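Local coordinates for glycine cleavage system H protein (Mycobacterium tuberculosis, PDB 3IFT) that probably shuttles the methylamine group of glycine from the P protein to the T protein of the glycine cleavage system, using a covalently attached lipoyl arm, at residues Gly46-Val51 against Gln98-Asp103; Ile37-Gln42 against Ser102-Ala107; Gln52-Gly57 against Glu64-Val69; Glu21-Arg26 against Ser76-Pro81. One frame throughout, in Å; residues are numbered along the deposited sequence.

Contact 1 of 4, residues Gly46-Val51 against Gln98-Asp103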
loop_
_atom_site.group_PDB
_atom_site.type_symbol
_atom_site.label_atom_id
_atom_site.label_comp_id
_atom_site.label_asym_id
_atom_site.label_seq_id
_atom_site.Cartn_x
_atom_site.Cartn_y
_atom_site.Cartn_z
ATOM N N GLY A 46 14.496 -3.508 2.494
ATOM C CA GLY A 46 15.487 -3.069 3.452
ATOM C C GLY A 46 14.918 -1.907 4.247
ATOM O O GLY A 46 13.798 -1.441 3.995
ATOM N N ASP A 47 15.680 -1.442 5.212
ATOM C CA ASP A 47 15.289 -0.281 5.990
ATOM C C ASP A 47 14.929 0.914 5.110
ATOM O O ASP A 47 15.736 1.433 4.342
ATOM C CB ASP A 47 16.398 0.119 6.961
ATOM C CG ASP A 47 16.596 -0.886 8.064
ATOM O OD1 ASP A 47 15.688 -1.690 8.358
ATOM O OD2 ASP A 47 17.680 -0.848 8.650
ATOM N N VAL A 48 13.698 1.371 5.262
ATOM C CA VAL A 48 13.223 2.445 4.465
ATOM C C VAL A 48 13.823 3.721 4.993
ATOM O O VAL A 48 13.679 4.069 6.151
ATOM C CB VAL A 48 11.718 2.525 4.460
ATOM C CG1 VAL A 48 11.271 3.709 3.655
ATOM C CG2 VAL A 48 11.152 1.202 3.913
ATOM N N VAL A 49 14.515 4.379 4.099
ATOM C CA VAL A 49 15.138 5.641 4.363
ATOM C C VAL A 49 14.321 6.757 3.734
ATOM O O VAL A 49 14.472 7.913 4.115
ATOM C CB VAL A 49 16.559 5.648 3.789
ATOM C CG1 VAL A 49 17.363 4.528 4.444
ATOM C CG2 VAL A 49 16.518 5.455 2.310
ATOM N N PHE A 50 13.467 6.416 2.767
ATOM C CA PHE A 50 12.693 7.431 2.066
ATOM C C PHE A 50 11.429 6.841 1.425
ATOM O O PHE A 50 11.410 5.709 0.969
ATOM C CB PHE A 50 13.560 8.156 1.043
ATOM C CG PHE A 50 12.902 9.375 0.473
ATOM C CD1 PHE A 50 12.606 10.475 1.304
ATOM C CD2 PHE A 50 12.575 9.444 -0.881
ATOM C CE1 PHE A 50 11.968 11.636 0.772
ATOM C CE2 PHE A 50 11.939 10.584 -1.414
ATOM C CZ PHE A 50 11.634 11.677 -0.586
ATOM N N VAL A 51 10.370 7.628 1.473
ATOM C CA VAL A 51 9.079 7.312 0.930
ATOM C C VAL A 51 8.586 8.530 0.173
ATOM O O VAL A 51 8.389 9.567 0.771
ATOM C CB VAL A 51 8.097 7.015 2.049
ATOM C CG1 VAL A 51 6.714 6.810 1.489
ATOM C CG2 VAL A 51 8.549 5.757 2.815
ATOM N N GLN A 98 11.202 4.072 8.788
ATOM C CA GLN A 98 11.297 2.665 9.145
ATOM C C GLN A 98 10.064 2.129 9.856
ATOM O O GLN A 98 9.988 0.957 10.108
ATOM C CB GLN A 98 12.543 2.370 9.972
ATOM C CG GLN A 98 13.802 2.315 9.108
ATOM C CD GLN A 98 15.055 2.065 9.924
ATOM O OE1 GLN A 98 14.999 1.436 10.982
ATOM N NE2 GLN A 98 16.167 2.588 9.463
ATOM N N LEU A 99 9.095 2.971 10.150
ATOM C CA LEU A 99 7.749 2.485 10.499
ATOM C C LEU A 99 7.212 1.527 9.458
ATOM O O LEU A 99 6.456 0.606 9.774
ATOM C CB LEU A 99 6.769 3.643 10.664
ATOM C CG LEU A 99 6.974 4.497 11.916
ATOM C CD1 LEU A 99 6.125 5.745 11.834
ATOM C CD2 LEU A 99 6.636 3.672 13.162
ATOM N N VAL A 100 7.551 1.781 8.204
ATOM C CA VAL A 100 7.162 0.887 7.109
ATOM C C VAL A 100 7.735 -0.504 7.362
ATOM O O VAL A 100 7.056 -1.527 7.220
ATOM C CB VAL A 100 7.641 1.467 5.756
ATOM C CG1 VAL A 100 7.307 0.530 4.615
ATOM C CG2 VAL A 100 6.992 2.819 5.507
ATOM N N ASN A 101 8.982 -0.545 7.805
ATOM C CA ASN A 101 9.623 -1.825 8.149
ATOM C C ASN A 101 9.148 -2.400 9.467
ATOM O O ASN A 101 8.905 -3.586 9.590
ATOM C CB ASN A 101 11.125 -1.621 8.298
ATOM C CG ASN A 101 11.748 -1.066 7.097
ATOM O OD1 ASN A 101 12.172 0.095 7.088
ATOM N ND2 ASN A 101 11.892 -1.895 6.064
ATOM N N SER A 102 9.041 -1.564 10.488
ATOM C CA SER A 102 8.708 -2.108 11.823
ATOM C C SER A 102 7.248 -2.427 11.920
ATOM O O SER A 102 6.843 -3.304 12.682
ATOM C CB SER A 102 9.042 -1.103 12.911
ATOM O OG SER A 102 8.272 0.089 12.693
ATOM N N ASP A 103 6.424 -1.712 11.173
ATOM C CA ASP A 103 5.010 -1.930 11.369
ATOM C C ASP A 103 4.242 -1.733 10.062
ATOM O O ASP A 103 3.397 -0.855 9.960
ATOM C CB ASP A 103 4.525 -1.031 12.509
ATOM C CG ASP A 103 3.122 -1.342 12.936
ATOM O OD1 ASP A 103 2.616 -2.455 12.645
ATOM O OD2 ASP A 103 2.509 -0.439 13.530
HETATM O O HOH W 1 15.913 4.467 7.640
#

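Contact 2 of 4, residues Ile37-Gln42 against Ser102-Ala107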
loop_
_atom_site.group_PDB
_atom_site.type_symbol
_atom_site.label_atom_id
_atom_site.label_comp_id
_atom_site.label_asym_id
_atom_site.label_seq_id
_atom_site.Cartn_x
_atom_site.Cartn_y
_atom_site.Cartn_z
ATOM N N ILE A 37 2.820 -1.150 2.174
ATOM C CA ILE A 37 3.517 -2.278 1.593
ATOM C C ILE A 37 3.524 -3.402 2.583
ATOM O O ILE A 37 3.428 -3.207 3.798
ATOM C CB ILE A 37 4.954 -1.954 1.136
ATOM C CG1 ILE A 37 5.814 -1.407 2.291
ATOM C CG2 ILE A 37 4.931 -0.996 -0.050
ATOM C CD1 ILE A 37 7.274 -1.388 1.926
ATOM N N THR A 38 3.605 -4.607 2.060
ATOM C CA THR A 38 3.496 -5.776 2.909
ATOM C C THR A 38 4.755 -5.973 3.762
ATOM O O THR A 38 5.780 -5.378 3.529
ATOM C CB THR A 38 3.211 -6.986 2.028
ATOM O OG1 THR A 38 4.332 -7.207 1.181
ATOM C CG2 THR A 38 1.948 -6.677 1.164
ATOM N N ASP A 39 4.651 -6.821 4.757
ATOM C CA ASP A 39 5.794 -7.307 5.497
ATOM C C ASP A 39 6.885 -7.864 4.619
ATOM O O ASP A 39 8.052 -7.557 4.795
ATOM C CB ASP A 39 5.327 -8.356 6.456
ATOM C CG ASP A 39 6.390 -8.794 7.416
ATOM O OD1 ASP A 39 7.330 -8.026 7.655
ATOM O OD2 ASP A 39 6.252 -9.919 7.944
ATOM N N TYR A 40 6.495 -8.661 3.636
ATOM C CA TYR A 40 7.427 -9.205 2.681
ATOM C C TYR A 40 8.145 -8.096 1.925
ATOM O O TYR A 40 9.336 -8.143 1.793
ATOM C CB TYR A 40 6.669 -10.078 1.694
ATOM C CG TYR A 40 7.446 -10.429 0.468
ATOM C CD1 TYR A 40 8.215 -11.595 0.437
ATOM C CD2 TYR A 40 7.415 -9.631 -0.656
ATOM C CE1 TYR A 40 8.919 -11.949 -0.671
ATOM C CE2 TYR A 40 8.144 -9.968 -1.780
ATOM C CZ TYR A 40 8.869 -11.159 -1.792
ATOM O OH TYR A 40 9.597 -11.563 -2.895
ATOM N N ALA A 41 7.402 -7.080 1.465
ATOM C CA ALA A 41 7.973 -5.987 0.699
ATOM C C ALA A 41 8.977 -5.190 1.532
ATOM O O ALA A 41 10.077 -4.896 1.075
ATOM C CB ALA A 41 6.894 -5.065 0.170
ATOM N N GLN A 42 8.606 -4.837 2.745
ATOM C CA GLN A 42 9.478 -4.022 3.564
ATOM C C GLN A 42 10.782 -4.799 3.873
ATOM O O GLN A 42 11.903 -4.264 3.794
ATOM C CB GLN A 42 8.748 -3.534 4.826
ATOM C CG GLN A 42 8.409 -4.570 5.879
ATOM C CD GLN A 42 9.626 -5.059 6.632
ATOM O OE1 GLN A 42 10.659 -4.395 6.662
ATOM N NE2 GLN A 42 9.522 -6.243 7.214
ATOM N N SER A 102 9.041 -1.564 10.488
ATOM C CA SER A 102 8.708 -2.108 11.823
ATOM C C SER A 102 7.248 -2.427 11.920
ATOM O O SER A 102 6.843 -3.304 12.682
ATOM C CB SER A 102 9.042 -1.103 12.911
ATOM O OG SER A 102 8.272 0.089 12.693
ATOM N N ASP A 103 6.424 -1.712 11.173
ATOM C CA ASP A 103 5.010 -1.930 11.369
ATOM C C ASP A 103 4.242 -1.733 10.062
ATOM O O ASP A 103 3.397 -0.855 9.960
ATOM C CB ASP A 103 4.525 -1.031 12.509
ATOM C CG ASP A 103 3.122 -1.342 12.936
ATOM O OD1 ASP A 103 2.616 -2.455 12.645
ATOM O OD2 ASP A 103 2.509 -0.439 13.530
ATOM N N PRO A 104 4.542 -2.576 9.067
ATOM C CA PRO A 104 4.112 -2.332 7.682
ATOM C C PRO A 104 2.613 -2.214 7.503
ATOM O O PRO A 104 2.164 -1.497 6.633
ATOM C CB PRO A 104 4.636 -3.561 6.930
ATOM C CG PRO A 104 4.919 -4.568 7.983
ATOM C CD PRO A 104 5.341 -3.814 9.175
ATOM N N TYR A 105 1.870 -2.920 8.336
ATOM C CA TYR A 105 0.414 -2.904 8.325
ATOM C C TYR A 105 -0.207 -1.948 9.334
ATOM O O TYR A 105 -1.413 -1.839 9.384
ATOM C CB TYR A 105 -0.115 -4.286 8.577
ATOM C CG TYR A 105 0.431 -5.284 7.621
ATOM C CD1 TYR A 105 0.158 -5.181 6.266
ATOM C CD2 TYR A 105 1.257 -6.325 8.059
ATOM C CE1 TYR A 105 0.652 -6.102 5.366
ATOM C CE2 TYR A 105 1.765 -7.234 7.159
ATOM C CZ TYR A 105 1.448 -7.121 5.816
ATOM O OH TYR A 105 1.931 -8.002 4.907
ATOM N N GLY A 106 0.602 -1.266 10.135
ATOM C CA GLY A 106 0.055 -0.447 11.228
ATOM C C GLY A 106 0.482 0.968 10.988
ATOM O O GLY A 106 -0.005 1.611 10.064
ATOM N N ALA A 107 1.450 1.424 11.790
ATOM C CA ALA A 107 1.942 2.790 11.762
ATOM C C ALA A 107 2.762 3.059 10.516
ATOM O O ALA A 107 3.075 4.185 10.231
ATOM C CB ALA A 107 2.827 3.046 13.034
HETATM O O HOH W 2 3.409 0.081 4.662
#

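Contact 3 of 4, residues Gln52-Gly57 against Glu64-Val69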
loop_
_atom_site.group_PDB
_atom_site.type_symbol
_atom_site.label_atom_id
_atom_site.label_comp_id
_atom_site.label_asym_id
_atom_site.label_seq_id
_atom_site.Cartn_x
_atom_site.Cartn_y
_atom_site.Cartn_z
ATOM N N GLN A 52 8.431 8.411 -1.140
ATOM C CA GLN A 52 7.847 9.469 -1.924
ATOM C C GLN A 52 6.412 9.082 -2.125
ATOM O O GLN A 52 6.124 8.068 -2.760
ATOM C CB GLN A 52 8.537 9.677 -3.274
ATOM C CG GLN A 52 8.100 10.983 -3.946
ATOM C CD GLN A 52 8.331 12.214 -3.051
ATOM O OE1 GLN A 52 7.420 12.693 -2.346
ATOM N NE2 GLN A 52 9.565 12.708 -3.054
ATOM N N LEU A 53 5.527 9.878 -1.534
ATOM C CA LEU A 53 4.099 9.686 -1.658
ATOM C C LEU A 53 3.473 10.825 -2.441
ATOM O O LEU A 53 4.045 11.901 -2.546
ATOM C CB LEU A 53 3.478 9.571 -0.265
ATOM C CG LEU A 53 3.835 8.204 0.334
ATOM C CD1 LEU A 53 3.246 7.976 1.698
ATOM C CD2 LEU A 53 3.420 7.113 -0.642
ATOM N N PRO A 54 2.286 10.577 -3.013
ATOM C CA PRO A 54 1.701 11.638 -3.779
ATOM C C PRO A 54 1.046 12.628 -2.837
ATOM O O PRO A 54 0.903 12.368 -1.656
ATOM C CB PRO A 54 0.665 10.914 -4.636
ATOM C CG PRO A 54 0.248 9.774 -3.805
ATOM C CD PRO A 54 1.354 9.446 -2.855
ATOM N N VAL A 55 0.658 13.761 -3.391
ATOM C CA VAL A 55 0.096 14.850 -2.640
ATOM C C VAL A 55 -1.336 14.488 -2.323
ATOM O O VAL A 55 -2.009 13.863 -3.149
ATOM C CB VAL A 55 0.268 16.119 -3.506
ATOM C CG1 VAL A 55 -0.658 17.220 -3.104
ATOM C CG2 VAL A 55 1.748 16.531 -3.446
ATOM N N ILE A 56 -1.813 14.860 -1.133
ATOM C CA ILE A 56 -3.224 14.673 -0.819
ATOM C C ILE A 56 -4.058 15.479 -1.810
ATOM O O ILE A 56 -3.736 16.611 -2.131
ATOM C CB ILE A 56 -3.586 15.038 0.611
ATOM C CG1 ILE A 56 -2.980 13.987 1.544
ATOM C CG2 ILE A 56 -5.158 15.136 0.812
ATOM C CD1 ILE A 56 -3.221 14.268 3.000
ATOM N N GLY A 57 -5.063 14.814 -2.355
ATOM C CA GLY A 57 -5.934 15.382 -3.367
ATOM C C GLY A 57 -5.625 14.796 -4.731
ATOM O O GLY A 57 -6.372 15.019 -5.679
ATOM N N GLU A 64 -1.367 2.924 -11.363
ATOM C CA GLU A 64 -0.545 4.086 -11.637
ATOM C C GLU A 64 0.562 4.208 -10.597
ATOM O O GLU A 64 0.285 4.106 -9.418
ATOM C CB GLU A 64 -1.421 5.331 -11.543
ATOM C CG GLU A 64 -0.735 6.640 -11.886
ATOM C CD GLU A 64 -1.665 7.813 -11.680
ATOM O OE1 GLU A 64 -2.887 7.618 -11.796
ATOM O OE2 GLU A 64 -1.183 8.921 -11.389
ATOM N N THR A 65 1.796 4.484 -11.046
ATOM C CA THR A 65 2.891 4.769 -10.124
ATOM C C THR A 65 2.589 6.108 -9.482
ATOM O O THR A 65 2.439 7.105 -10.182
ATOM C CB THR A 65 4.246 4.854 -10.856
ATOM O OG1 THR A 65 4.449 3.651 -11.577
ATOM C CG2 THR A 65 5.405 5.076 -9.877
ATOM N N PHE A 66 2.452 6.146 -8.171
ATOM C CA PHE A 66 2.281 7.426 -7.474
ATOM C C PHE A 66 3.300 7.655 -6.388
ATOM O O PHE A 66 3.184 8.562 -5.597
ATOM C CB PHE A 66 0.859 7.634 -6.939
ATOM C CG PHE A 66 0.367 6.605 -5.953
ATOM C CD1 PHE A 66 1.156 5.593 -5.443
ATOM C CD2 PHE A 66 -0.931 6.709 -5.493
ATOM C CE1 PHE A 66 0.632 4.677 -4.536
ATOM C CE2 PHE A 66 -1.441 5.818 -4.581
ATOM C CZ PHE A 66 -0.651 4.792 -4.105
ATOM N N GLY A 67 4.333 6.839 -6.355
ATOM C CA GLY A 67 5.323 7.025 -5.333
ATOM C C GLY A 67 6.405 5.991 -5.415
ATOM O O GLY A 67 6.478 5.201 -6.339
ATOM N N GLU A 68 7.240 5.995 -4.401
ATOM C CA GLU A 68 8.299 5.054 -4.339
ATOM C C GLU A 68 8.666 4.949 -2.899
ATOM O O GLU A 68 8.467 5.869 -2.104
ATOM C CB GLU A 68 9.501 5.503 -5.192
ATOM C CG GLU A 68 10.154 6.788 -4.729
ATOM C CD GLU A 68 11.564 6.971 -5.271
ATOM O OE1 GLU A 68 11.801 6.654 -6.471
ATOM O OE2 GLU A 68 12.435 7.443 -4.482
ATOM N N VAL A 69 9.179 3.787 -2.564
ATOM C CA VAL A 69 9.703 3.527 -1.262
ATOM C C VAL A 69 11.154 3.108 -1.514
ATOM O O VAL A 69 11.452 2.377 -2.458
ATOM C CB VAL A 69 8.915 2.437 -0.549
ATOM C CG1 VAL A 69 8.970 1.133 -1.375
ATOM C CG2 VAL A 69 9.466 2.266 0.822
#

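Contact 4 of 4, residues Glu21-Arg26 against Ser76-Pro81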
loop_
_atom_site.group_PDB
_atom_site.type_symbol
_atom_site.label_atom_id
_atom_site.label_comp_id
_atom_site.label_asym_id
_atom_site.label_seq_id
_atom_site.Cartn_x
_atom_site.Cartn_y
_atom_site.Cartn_z
ATOM N N GLU A 21 2.250 -6.583 -6.426
ATOM C CA GLU A 21 3.434 -5.758 -6.303
ATOM C C GLU A 21 3.632 -5.421 -4.832
ATOM O O GLU A 21 4.362 -4.505 -4.531
ATOM C CB GLU A 21 3.330 -4.493 -7.119
ATOM C CG GLU A 21 3.329 -4.729 -8.623
ATOM C CD GLU A 21 2.019 -5.277 -9.092
ATOM O OE1 GLU A 21 1.011 -4.718 -8.665
ATOM O OE2 GLU A 21 1.995 -6.277 -9.846
ATOM N N HIS A 22 2.935 -6.146 -3.946
ATOM C CA HIS A 22 3.231 -6.158 -2.508
ATOM C C HIS A 22 2.736 -4.941 -1.791
ATOM O O HIS A 22 3.351 -4.452 -0.838
ATOM C CB HIS A 22 4.730 -6.357 -2.243
ATOM C CG HIS A 22 5.335 -7.416 -3.111
ATOM N ND1 HIS A 22 5.045 -8.752 -2.956
ATOM C CD2 HIS A 22 6.157 -7.330 -4.180
ATOM C CE1 HIS A 22 5.674 -9.448 -3.884
ATOM N NE2 HIS A 22 6.347 -8.610 -4.649
ATOM N N GLU A 23 1.588 -4.471 -2.231
ATOM C CA GLU A 23 0.879 -3.477 -1.487
ATOM C C GLU A 23 -0.281 -4.125 -0.831
ATOM O O GLU A 23 -0.781 -5.139 -1.300
ATOM C CB GLU A 23 0.456 -2.338 -2.369
ATOM C CG GLU A 23 1.681 -1.516 -2.723
ATOM C CD GLU A 23 1.434 -0.429 -3.730
ATOM O OE1 GLU A 23 0.312 0.119 -3.754
ATOM O OE2 GLU A 23 2.375 -0.126 -4.493
ATOM N N TRP A 24 -0.688 -3.548 0.284
ATOM C CA TRP A 24 -1.881 -4.018 0.942
ATOM C C TRP A 24 -2.875 -2.897 0.916
ATOM O O TRP A 24 -2.518 -1.732 0.779
ATOM C CB TRP A 24 -1.623 -4.518 2.363
ATOM C CG TRP A 24 -0.958 -3.549 3.260
ATOM C CD1 TRP A 24 0.382 -3.437 3.473
ATOM C CD2 TRP A 24 -1.577 -2.524 4.053
ATOM N NE1 TRP A 24 0.640 -2.424 4.389
ATOM C CE2 TRP A 24 -0.537 -1.846 4.758
ATOM C CE3 TRP A 24 -2.889 -2.108 4.240
ATOM C CZ2 TRP A 24 -0.784 -0.750 5.609
ATOM C CZ3 TRP A 24 -3.132 -1.062 5.102
ATOM C CH2 TRP A 24 -2.080 -0.379 5.766
ATOM N N ILE A 25 -4.126 -3.286 1.055
ATOM C CA ILE A 25 -5.255 -2.380 0.932
ATOM C C ILE A 25 -6.186 -2.787 2.031
ATOM O O ILE A 25 -6.627 -3.952 2.090
ATOM C CB ILE A 25 -5.953 -2.521 -0.429
ATOM C CG1 ILE A 25 -4.963 -2.204 -1.543
ATOM C CG2 ILE A 25 -7.181 -1.566 -0.509
ATOM C CD1 ILE A 25 -4.327 -3.419 -2.190
ATOM N N ARG A 26 -6.405 -1.846 2.942
ATOM C CA ARG A 26 -7.367 -2.004 3.996
ATOM C C ARG A 26 -8.568 -1.107 3.761
ATOM O O ARG A 26 -8.428 0.108 3.629
ATOM C CB ARG A 26 -6.764 -1.634 5.331
ATOM C CG ARG A 26 -7.731 -1.877 6.472
ATOM C CD ARG A 26 -7.118 -1.435 7.792
ATOM N NE ARG A 26 -6.056 -2.342 8.146
ATOM C CZ ARG A 26 -4.792 -2.018 8.377
ATOM N NH1 ARG A 26 -4.391 -0.754 8.386
ATOM N NH2 ARG A 26 -3.923 -2.994 8.662
ATOM N N SER A 76 11.615 0.998 -4.839
ATOM C CA SER A 76 10.470 0.316 -5.402
ATOM C C SER A 76 9.347 1.305 -5.633
ATOM O O SER A 76 9.002 2.065 -4.748
ATOM C CB SER A 76 10.008 -0.774 -4.464
ATOM O OG SER A 76 9.262 -1.736 -5.192
ATOM N N ASP A 77 8.796 1.267 -6.834
ATOM C CA ASP A 77 7.661 2.090 -7.168
ATOM C C ASP A 77 6.468 1.668 -6.339
ATOM O O ASP A 77 6.300 0.514 -6.007
ATOM C CB ASP A 77 7.343 1.991 -8.662
ATOM C CG ASP A 77 8.284 2.815 -9.509
ATOM O OD1 ASP A 77 8.964 3.714 -8.974
ATOM O OD2 ASP A 77 8.310 2.594 -10.731
ATOM N N LEU A 78 5.675 2.648 -5.971
ATOM C CA LEU A 78 4.407 2.435 -5.314
ATOM C C LEU A 78 3.354 2.645 -6.365
ATOM O O LEU A 78 3.435 3.586 -7.132
ATOM C CB LEU A 78 4.236 3.458 -4.196
ATOM C CG LEU A 78 5.202 3.267 -3.034
ATOM C CD1 LEU A 78 5.096 4.381 -1.975
ATOM C CD2 LEU A 78 4.955 1.857 -2.438
ATOM N N TYR A 79 2.369 1.772 -6.411
ATOM C CA TYR A 79 1.272 1.884 -7.366
ATOM C C TYR A 79 -0.039 2.126 -6.634
ATOM O O TYR A 79 -0.242 1.630 -5.544
ATOM C CB TYR A 79 1.165 0.611 -8.160
ATOM C CG TYR A 79 2.430 0.255 -8.858
ATOM C CD1 TYR A 79 2.782 0.873 -10.046
ATOM C CD2 TYR A 79 3.317 -0.643 -8.304
ATOM C CE1 TYR A 79 3.948 0.569 -10.689
ATOM C CE2 TYR A 79 4.498 -0.951 -8.954
ATOM C CZ TYR A 79 4.791 -0.336 -10.145
ATOM O OH TYR A 79 5.946 -0.635 -10.800
ATOM N N ALA A 80 -0.920 2.905 -7.242
ATOM C CA ALA A 80 -2.282 3.040 -6.760
ATOM C C ALA A 80 -2.938 1.665 -6.950
ATOM O O ALA A 80 -3.008 1.157 -8.075
ATOM C CB ALA A 80 -3.009 4.150 -7.519
ATOM N N PRO A 81 -3.328 0.990 -5.841
ATOM C CA PRO A 81 -3.961 -0.300 -6.072
ATOM C C PRO A 81 -5.371 -0.134 -6.643
ATOM O O PRO A 81 -5.863 -1.014 -7.306
ATOM C CB PRO A 81 -4.024 -0.926 -4.653
ATOM C CG PRO A 81 -3.240 -0.021 -3.801
ATOM C CD PRO A 81 -3.345 1.316 -4.407
#

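Contact 1 of 4, residues Gly46-Val51 against Gln98-Asp103
In the lipoyl-binding domain, Asn101 of the short helix 99-102 holds the turn that leads into strand 48-52 with both ends of its carboxamide. Its OD1 takes the backbone N-H of Val48 at 2.7 Å, nearly straight (174°) and on a lone pair in the carbonyl plane. Its ND2 gives a hydrogen to Gly46 O at 2.8 Å, arriving from above the Gly46 carbonyl plane, and also bonds Gln42 OE1. An amide suits this place because one flat group must both donate and accept. Gly46 leaves the preceding helix with positive phi, a conformation natural to glycine, and lies close to Lys73, the predicted lipoyl attachment site, unmodified here. Further along the strand, Val49 and Phe50 form a classic bulge facing Glu70. Beside the polar grip the branched valines pack: Val48 CG2 meets Val100 CG1 at 4.0 Å, and Val51 CG2 approaches Val100 CG2. On the more exposed flank the extended Gln98 lays its amide against the Asp47 carboxylate, the planes stacked 18° apart. A water accepts from Gln98 NE2 at 2.6 Å and donates to Val48 O at 2.7 Å.

Contact 2 of 4, residues Ile37-Gln42 against Ser102-Ala107
Pro104 and Tyr105 press on the start of helix 39-45, and here the contact is tight. The proline ring, buried, sets CB 3.4 Å from Ile37 O and CG 3.8 Å from Asp39 CA; a compact apolar ring with no N-H to satisfy suits a place against a backbone turn. Beside it stands Tyr105, its CG set beside its own backbone N (chi1 -55°). The phenol OH accepts the N-H of Asp39 at 3.0 Å (161°) and touches Thr38 CB at 3.3 Å; it is also bonded to Asp11 O, so two polar partners grip the hydroxyl. This is the N-terminal end of a helix, where backbone N-H groups lack partners from a preceding turn. Thr38 is the N-cap: OG1 takes the N-H of Ala41, and bonds Tyr136 OH as well. The tyrosine thus serves an N-H next to the cap from another part of the chain, and both it and Pro104 belong to the type I turn Asp103-Gly106. Toward the partly exposed side the touch grows looser. Gln42 meets Pro104 through aliphatic CG alone, 4.0 Å from CB. Its chain bends at chi2, and NE2 donates to Asp39 OD1 at 2.9 Å, meeting it nearly along its C-O axis; Asp39 OD2 is bonded to Asp11 N. A water also links Ile37 and Pro104 through other atoms, accepting from Ile37 N and lying 2.8 Å from Pro104 O, which also takes the Trp24 NE1 hydrogen.

Contact 3 of 4, residues Gln52-Gly57 against Glu64-Val69
Glu68 O receives the N-H of Gln52 at 2.7 Å (152°), and Glu68 N returns a bond to Gln52 O, an atom whose position is less certain. The two residues therefore form an antiparallel hydrogen-bonded pair, the last rung where strand 48-52 runs out into loop. On the face they share, Gln52 CB meets Glu68 CG at 3.6 Å: the aliphatic parts of two polar residues touch, suiting a surface rung. Next along, Gly67, with no side chain, lies beside Leu53, CA to CA 4.7 Å. Pro54 then covers Phe66. Phe66 CG sits between its backbone N and carbonyl carbon (chi1 60°), which sets it 3.8 Å from Pro54 CG. Pro54 CG reaches the ring obliquely, 3.7 Å from Phe66 CD2, while Pro54 CD lies over one face toward the rim. Proline suits this spot because its apolar ring packs on the phenyl; its nitrogen, 3.4 Å from Phe66 O, has no hydrogen to share. Strand 65-71 pairs on its other edge with strand 75-79, where Phe66 and Gly67 both face Leu78 in a classic bulge. The Pro54-Phe66 pair rests on Leu111 of strand 111-114, and Pro54 also touches Val86 of strand 84-89 in the facing sheet.

Contact 4 of 4, residues Glu21-Arg26 against Ser76-Pro81
Glu23 meets Tyr79, and Ile25 meets Pro81, where the two antiparallel sheets of the H-protein sandwich face each other, with strand 23-29 from the larger sheet opposite strand 75-79 from the smaller. The strand segments run nearly parallel, at 26°, with axes 9.1 Å apart, a spacing bridged by side chains. Glu23 spans most of it. Its CG lies anti to the carbonyl carbon (chi1 -73°) and the chain is extended beyond it; the carboxylate reaches the backbone of Tyr79. OE2 takes the Tyr79 N-H at 2.7 Å and 171° through its syn lone pair; a long acidic side chain suits an edge-strand N-H that must be met from across the sandwich. OE1 lies only 2.4 Å from Tyr79 O. That distance is doubtfully short; if real, it would be consistent with a proton held on the buried acid. Glu23 also touches Val35, and its OE2 sits 3.4 Å from Leu78 CA. Toward solvent, Glu21 crosses the tyrosine at about a right angle, its CG 4.0 Å from Tyr79 CE2 and its carboxylate plane almost perpendicular to the ring. Its aliphatic carbons do the touching while the charged end can stay at the surface. In the interior, Ile25 and Pro81 slide past each other in opposite directions, two apolar groups suited to a buried seam. Ile25 CG1 and Pro81 CB are 3.5 Å apart, closer than ordinary carbon contact, and Ile25 CD1 comes equally near to Pro81 CB.

From the N terminus, segment 21-26 comes first and pairs with 76-81, closing contact 4 and joining the two facing sheets. Segment 37-42 begins next, then 46-51; both end on the same stretch, around helix 99-102 and the loop after it, so contacts 1 and 2 share Ser102 and Asp103 and touch each other. Contact 3 closes first, a short loop between 52-57 and 64-69 nested inside the other three. Contact 4 crosses contacts 1 and 2, since its second segment falls inside their loops. Strand 65-71 lies beside both 48-52 and 75-79, linking contacts 1, 3 and 4 through the three-stranded sheet, while Trp24 and Arg26 bond backbone carbonyls of Pro104 and Tyr105, tying contact 4 to contact 2.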